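Local coordinates for Tlr1789 protein (Thermosynechococcus elongatus, PDB 2X8X) that probably helps insert proteins into the outer membrane as a cyanobacterial Omp85, this chain being its periplasmic N-terminal domain of three POTRA units, at residues 202-214 / 223-235. Numbering follows the deposited sequence.
Unlike the reference sequence in segment 223-235: Arg223 (reference Lys).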
loop_
_atom_site.group_PDB
_atom_site.type_symbol
_atom_site.label_atom_id
_atom_site.label_comp_id
_atom_site.label_asym_id
_atom_site.label_seq_id
_atom_site.Cartn_x
_atom_site.Cartn_y
_atom_site.Cartn_z
ATOM N N LEU A 202 -31.399 -10.257 -9.293
ATOM C CA LEU A 202 -32.511 -9.424 -8.786
ATOM C C LEU A 202 -33.364 -8.950 -9.986
ATOM O O LEU A 202 -34.605 -8.946 -9.919
ATOM C CB LEU A 202 -32.019 -8.261 -7.906
ATOM C CG LEU A 202 -31.404 -8.746 -6.563
ATOM C CD1 LEU A 202 -30.816 -7.510 -5.834
ATOM C CD2 LEU A 202 -32.415 -9.575 -5.693
ATOM N N PHE A 203 -32.730 -8.625 -11.096
ATOM C CA PHE A 203 -33.492 -8.196 -12.325
ATOM C C PHE A 203 -34.381 -9.314 -12.839
ATOM O O PHE A 203 -35.485 -9.063 -13.330
ATOM C CB PHE A 203 -32.519 -7.792 -13.455
ATOM C CG PHE A 203 -33.154 -6.845 -14.556
ATOM C CD1 PHE A 203 -33.975 -7.346 -15.578
ATOM C CD2 PHE A 203 -32.896 -5.439 -14.547
ATOM C CE1 PHE A 203 -34.572 -6.484 -16.546
ATOM C CE2 PHE A 203 -33.469 -4.546 -15.544
ATOM C CZ PHE A 203 -34.309 -5.086 -16.562
ATOM N N GLU A 204 -33.869 -10.537 -12.805
ATOM C CA GLU A 204 -34.578 -11.702 -13.397
ATOM C C GLU A 204 -35.842 -12.016 -12.580
ATOM O O GLU A 204 -36.691 -12.745 -13.044
ATOM C CB GLU A 204 -33.629 -12.965 -13.537
ATOM C CG GLU A 204 -32.985 -13.123 -14.953
ATOM C CD GLU A 204 -31.531 -13.644 -14.997
ATOM O OE1 GLU A 204 -30.891 -13.512 -16.073
ATOM O OE2 GLU A 204 -31.011 -14.187 -13.997
ATOM N N LEU A 205 -35.997 -11.442 -11.393
ATOM C CA LEU A 205 -37.247 -11.666 -10.589
ATOM C C LEU A 205 -38.449 -10.854 -11.134
ATOM O O LEU A 205 -39.579 -11.282 -11.013
ATOM C CB LEU A 205 -37.081 -11.229 -9.155
ATOM C CG LEU A 205 -36.004 -11.999 -8.333
ATOM C CD1 LEU A 205 -35.940 -11.399 -6.974
ATOM C CD2 LEU A 205 -36.379 -13.419 -8.204
ATOM N N GLY A 206 -38.181 -9.690 -11.712
ATOM C CA GLY A 206 -39.259 -8.968 -12.416
ATOM C C GLY A 206 -40.046 -8.051 -11.481
ATOM O O GLY A 206 -41.148 -7.655 -11.805
ATOM N N LEU A 207 -39.464 -7.739 -10.317
ATOM C CA LEU A 207 -40.142 -7.119 -9.178
ATOM C C LEU A 207 -39.803 -5.660 -9.012
ATOM O O LEU A 207 -40.612 -4.931 -8.394
ATOM C CB LEU A 207 -39.670 -7.802 -7.883
ATOM C CG LEU A 207 -40.214 -9.184 -7.632
ATOM C CD1 LEU A 207 -39.808 -9.699 -6.223
ATOM C CD2 LEU A 207 -41.731 -9.256 -7.937
ATOM N N PHE A 208 -38.612 -5.251 -9.504
ATOM C CA PHE A 208 -38.013 -3.942 -9.215
ATOM C C PHE A 208 -37.813 -3.088 -10.444
ATOM O O PHE A 208 -37.315 -3.568 -11.458
ATOM C CB PHE A 208 -36.639 -4.093 -8.485
ATOM C CG PHE A 208 -36.697 -5.080 -7.379
ATOM C CD1 PHE A 208 -37.575 -4.861 -6.292
ATOM C CD2 PHE A 208 -35.999 -6.274 -7.471
ATOM C CE1 PHE A 208 -37.672 -5.793 -5.258
ATOM C CE2 PHE A 208 -36.075 -7.237 -6.452
ATOM C CZ PHE A 208 -36.899 -7.007 -5.358
ATOM N N GLU A 209 -38.181 -1.819 -10.321
ATOM C CA GLU A 209 -37.964 -0.883 -11.377
ATOM C C GLU A 209 -36.503 -0.451 -11.432
ATOM O O GLU A 209 -35.954 -0.181 -12.509
ATOM C CB GLU A 209 -38.940 0.296 -11.209
ATOM C CG GLU A 209 -40.378 -0.218 -11.239
ATOM C CD GLU A 209 -41.423 0.882 -11.457
ATOM O OE1 GLU A 209 -41.072 2.084 -11.320
ATOM O OE2 GLU A 209 -42.608 0.545 -11.751
ATOM N N ASP A 210 -35.844 -0.419 -10.275
ATOM C CA ASP A 210 -34.457 0.030 -10.231
ATOM C C ASP A 210 -33.878 -0.585 -8.999
ATOM O O ASP A 210 -34.553 -0.767 -7.971
ATOM C CB ASP A 210 -34.409 1.572 -10.148
ATOM C CG ASP A 210 -32.960 2.174 -10.281
ATOM O OD1 ASP A 210 -32.112 1.595 -11.013
ATOM O OD2 ASP A 210 -32.691 3.261 -9.651
ATOM N N VAL A 211 -32.631 -0.959 -9.099
ATOM C CA VAL A 211 -31.874 -1.282 -7.890
ATOM C C VAL A 211 -30.547 -0.566 -8.011
ATOM O O VAL A 211 -29.853 -0.816 -8.968
ATOM C CB VAL A 211 -31.594 -2.807 -7.800
ATOM C CG1 VAL A 211 -30.732 -3.090 -6.551
ATOM C CG2 VAL A 211 -32.865 -3.638 -7.797
ATOM N N GLN A 212 -30.163 0.298 -7.069
ATOM C CA GLN A 212 -28.851 0.912 -7.117
ATOM C C GLN A 212 -28.015 0.521 -5.895
ATOM O O GLN A 212 -28.498 0.470 -4.768
ATOM C CB GLN A 212 -28.936 2.448 -7.203
ATOM C CG GLN A 212 -29.451 3.043 -8.546
ATOM C CD GLN A 212 -28.545 2.731 -9.793
ATOM O OE1 GLN A 212 -27.312 2.732 -9.718
ATOM N NE2 GLN A 212 -29.189 2.465 -10.940
ATOM N N VAL A 213 -26.732 0.290 -6.101
ATOM C CA VAL A 213 -25.864 -0.138 -4.996
ATOM C C VAL A 213 -25.114 1.085 -4.478
ATOM O O VAL A 213 -24.587 1.828 -5.279
ATOM C CB VAL A 213 -24.837 -1.203 -5.465
ATOM C CG1 VAL A 213 -23.922 -1.546 -4.333
ATOM C CG2 VAL A 213 -25.541 -2.489 -5.868
ATOM N N ALA A 214 -25.047 1.299 -3.167
ATOM C CA ALA A 214 -24.218 2.388 -2.631
ATOM C C ALA A 214 -23.446 1.797 -1.462
ATOM O O ALA A 214 -23.966 0.880 -0.814
ATOM C CB ALA A 214 -25.093 3.522 -2.184
ATOM N N ARG A 223 -14.270 -1.429 6.856
ATOM C CA ARG A 223 -15.289 -2.324 6.301
ATOM C C ARG A 223 -16.468 -1.566 5.688
ATOM O O ARG A 223 -16.536 -0.319 5.820
ATOM C CB ARG A 223 -15.751 -3.252 7.388
ATOM C CG ARG A 223 -14.569 -4.068 7.880
ATOM C CD ARG A 223 -15.018 -5.156 8.787
ATOM N NE ARG A 223 -14.019 -6.210 8.759
ATOM C CZ ARG A 223 -14.044 -7.327 9.485
ATOM N NH1 ARG A 223 -15.031 -7.563 10.348
ATOM N NH2 ARG A 223 -13.064 -8.215 9.337
ATOM N N VAL A 224 -17.395 -2.284 5.023
ATOM C CA VAL A 224 -18.531 -1.548 4.398
ATOM C C VAL A 224 -19.899 -2.045 4.755
ATOM O O VAL A 224 -20.109 -3.249 5.018
ATOM C CB VAL A 224 -18.467 -1.493 2.816
ATOM C CG1 VAL A 224 -17.462 -0.461 2.393
ATOM C CG2 VAL A 224 -18.134 -2.820 2.315
ATOM N N ASN A 225 -20.812 -1.085 4.746
ATOM C CA ASN A 225 -22.241 -1.304 4.779
ATOM C C ASN A 225 -22.744 -1.226 3.308
ATOM O O ASN A 225 -22.671 -0.165 2.646
ATOM C CB ASN A 225 -22.907 -0.291 5.769
ATOM C CG ASN A 225 -24.489 -0.441 5.879
ATOM O OD1 ASN A 225 -25.089 -1.441 5.400
ATOM N ND2 ASN A 225 -25.159 0.581 6.508
ATOM N N LEU A 226 -23.176 -2.364 2.760
ATOM C CA LEU A 226 -23.670 -2.361 1.369
ATOM C C LEU A 226 -25.172 -1.941 1.339
ATOM O O LEU A 226 -26.039 -2.634 1.942
ATOM C CB LEU A 226 -23.487 -3.707 0.650
ATOM C CG LEU A 226 -24.095 -3.633 -0.759
ATOM C CD1 LEU A 226 -22.997 -3.220 -1.654
ATOM C CD2 LEU A 226 -24.687 -4.908 -1.286
ATOM N N ILE A 227 -25.475 -0.864 0.620
ATOM C CA ILE A 227 -26.854 -0.335 0.624
ATOM C C ILE A 227 -27.415 -0.691 -0.730
ATOM O O ILE A 227 -26.755 -0.427 -1.751
ATOM C CB ILE A 227 -26.919 1.213 0.716
ATOM C CG1 ILE A 227 -26.006 1.813 1.816
ATOM C CG2 ILE A 227 -28.358 1.694 0.828
ATOM C CD1 ILE A 227 -26.225 1.322 3.178
ATOM N N LEU A 228 -28.597 -1.307 -0.745
ATOM C CA LEU A 228 -29.365 -1.486 -1.982
ATOM C C LEU A 228 -30.537 -0.496 -1.936
ATOM O O LEU A 228 -31.377 -0.577 -1.050
ATOM C CB LEU A 228 -29.888 -2.908 -2.085
ATOM C CG LEU A 228 -28.953 -4.111 -2.238
ATOM C CD1 LEU A 228 -29.776 -5.331 -2.671
ATOM C CD2 LEU A 228 -27.812 -3.774 -3.232
ATOM N N ASN A 229 -30.597 0.449 -2.890
ATOM C CA ASN A 229 -31.643 1.424 -2.960
ATOM C C ASN A 229 -32.578 0.868 -4.016
ATOM O O ASN A 229 -32.192 0.753 -5.215
ATOM C CB ASN A 229 -31.068 2.762 -3.416
ATOM C CG ASN A 229 -30.246 3.445 -2.307
ATOM O OD1 ASN A 229 -30.767 3.694 -1.267
ATOM N ND2 ASN A 229 -28.949 3.640 -2.520
ATOM N N ILE A 230 -33.787 0.532 -3.576
ATOM C CA ILE A 230 -34.662 -0.283 -4.381
ATOM C C ILE A 230 -35.953 0.403 -4.611
ATOM O O ILE A 230 -36.561 0.829 -3.646
ATOM C CB ILE A 230 -34.964 -1.634 -3.647
ATOM C CG1 ILE A 230 -33.683 -2.462 -3.447
ATOM C CG2 ILE A 230 -35.977 -2.465 -4.450
ATOM C CD1 ILE A 230 -33.944 -3.669 -2.481
ATOM N N LYS A 231 -36.372 0.502 -5.886
ATOM C CA LYS A 231 -37.697 0.986 -6.263
ATOM C C LYS A 231 -38.500 -0.179 -6.831
ATOM O O LYS A 231 -38.164 -0.679 -7.899
ATOM C CB LYS A 231 -37.602 2.165 -7.254
ATOM C CG LYS A 231 -36.761 3.376 -6.753
ATOM C CD LYS A 231 -36.692 4.599 -7.692
ATOM C CE LYS A 231 -35.346 5.332 -7.394
ATOM N NZ LYS A 231 -35.226 6.765 -7.781
ATOM N N GLU A 232 -39.519 -0.629 -6.082
ATOM C CA GLU A 232 -40.402 -1.748 -6.439
ATOM C C GLU A 232 -41.443 -1.279 -7.446
ATOM O O GLU A 232 -41.790 -0.101 -7.446
ATOM C CB GLU A 232 -41.127 -2.299 -5.210
ATOM C CG GLU A 232 -40.179 -2.932 -4.178
ATOM C CD GLU A 232 -40.919 -3.595 -3.019
ATOM O OE1 GLU A 232 -41.114 -2.941 -1.971
ATOM O OE2 GLU A 232 -41.308 -4.774 -3.166
ATOM N N ARG A 233 -41.906 -2.176 -8.311
ATOM C CA ARG A 233 -42.977 -1.846 -9.311
ATOM C C ARG A 233 -44.244 -1.725 -8.522
ATOM O O ARG A 233 -44.538 -2.630 -7.745
ATOM C CB ARG A 233 -43.249 -3.029 -10.243
ATOM C CG ARG A 233 -42.283 -3.309 -11.300
ATOM C CD ARG A 233 -42.488 -4.743 -11.821
ATOM N NE ARG A 233 -43.793 -4.975 -12.413
ATOM C CZ ARG A 233 -44.443 -6.140 -12.434
ATOM N NH1 ARG A 233 -43.940 -7.244 -11.907
ATOM N NH2 ARG A 233 -45.618 -6.191 -13.015
ATOM N N ASN A 234 -45.022 -0.668 -8.702
ATOM C CA ASN A 234 -46.242 -0.524 -7.866
ATOM C C ASN A 234 -47.259 -1.689 -8.042
ATOM O O ASN A 234 -47.034 -2.625 -8.828
ATOM C CB ASN A 234 -46.898 0.862 -8.051
ATOM C CG ASN A 234 -47.578 1.400 -6.745
ATOM O OD1 ASN A 234 -47.072 1.219 -5.621
ATOM N ND2 ASN A 234 -48.725 2.070 -6.916
ATOM N N THR A 235 -48.330 -1.641 -7.248
ATOM C CA THR A 235 -49.591 -2.356 -7.507
ATOM C C THR A 235 -49.731 -2.867 -8.966
ATOM O O THR A 235 -50.153 -2.132 -9.878
ATOM C CB THR A 235 -50.819 -1.439 -7.075
ATOM O OG1 THR A 235 -50.736 -1.174 -5.665
ATOM C CG2 THR A 235 -52.221 -2.045 -7.425
HETATM O O HOH W 1 -42.641 -5.293 -7.130
HETATM O O HOH W 2 -32.997 3.036 -6.659
#
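Gln212 and Asn229 pair backbone to backbone midway along an antiparallel hairpin; Asn229 N reaches Gln212 O at 2.8 Å, nearly straight at 176°, and Gln212 N bonds Asn229 O in return. Ala214 and Ile227 form a second such hydrogen-bonded pair. Toward Phe208 the register slips by one residue in a classic beta bulge: Glu209 and Asp210 both face Lys231, whose O takes a bond from Glu209 N at 2.7 Å and a weak one from Asp210 N. Past the bulge, Arg233 N bonds Leu207 O, and the Arg233 side chain, bent at chi3 (62°), turns NH1 back to Gly206 O at 2.8 Å. Gly206 leaves helix 192-205 with positive phi, where a CB would jam against the preceding carbonyl O; hence glycine.

Val211, Val213, Leu228 and Ile230 turn to the helices. Val213 CG2 lies alongside Leu228 CD2, while its CG1 presses on Leu226 CD1 at 3.3 Å, tighter than usual. The other Leu228 methyl, CD1, meets Leu202 CD1 tip to tip. Ile230 CG2 slants against Phe208 CD1, and Glu232 CG sits at the edge of that ring, its OE1 bonding Arg172 N and OE2 Thr173 N. Helix 175-179 adds Ile178 beside Phe208 and Ile230; Val195 and Leu199 of helix 192-205 cover Val213.

The other face is polar at Asp210, Gln212, Asn229 and Lys231, but apolar where Ala214 CB meets Ile227 CB at 4.1 Å. Gln212, bent at chi2 (-63°), gives its NE2 to the syn lone pair of Asp210 OD1, and a water joins Asp210 OD2 to Asn229 O. Lys231 NZ stays 4.7 Å from Asp210 OD2, so any attraction is probably long-range.

Backbone bonds thus fix the register, greasy side chains seat the hairpin on helices 175-179 and 192-205, and the Asp210-Gln212-Asn229-Lys231 patch suits water.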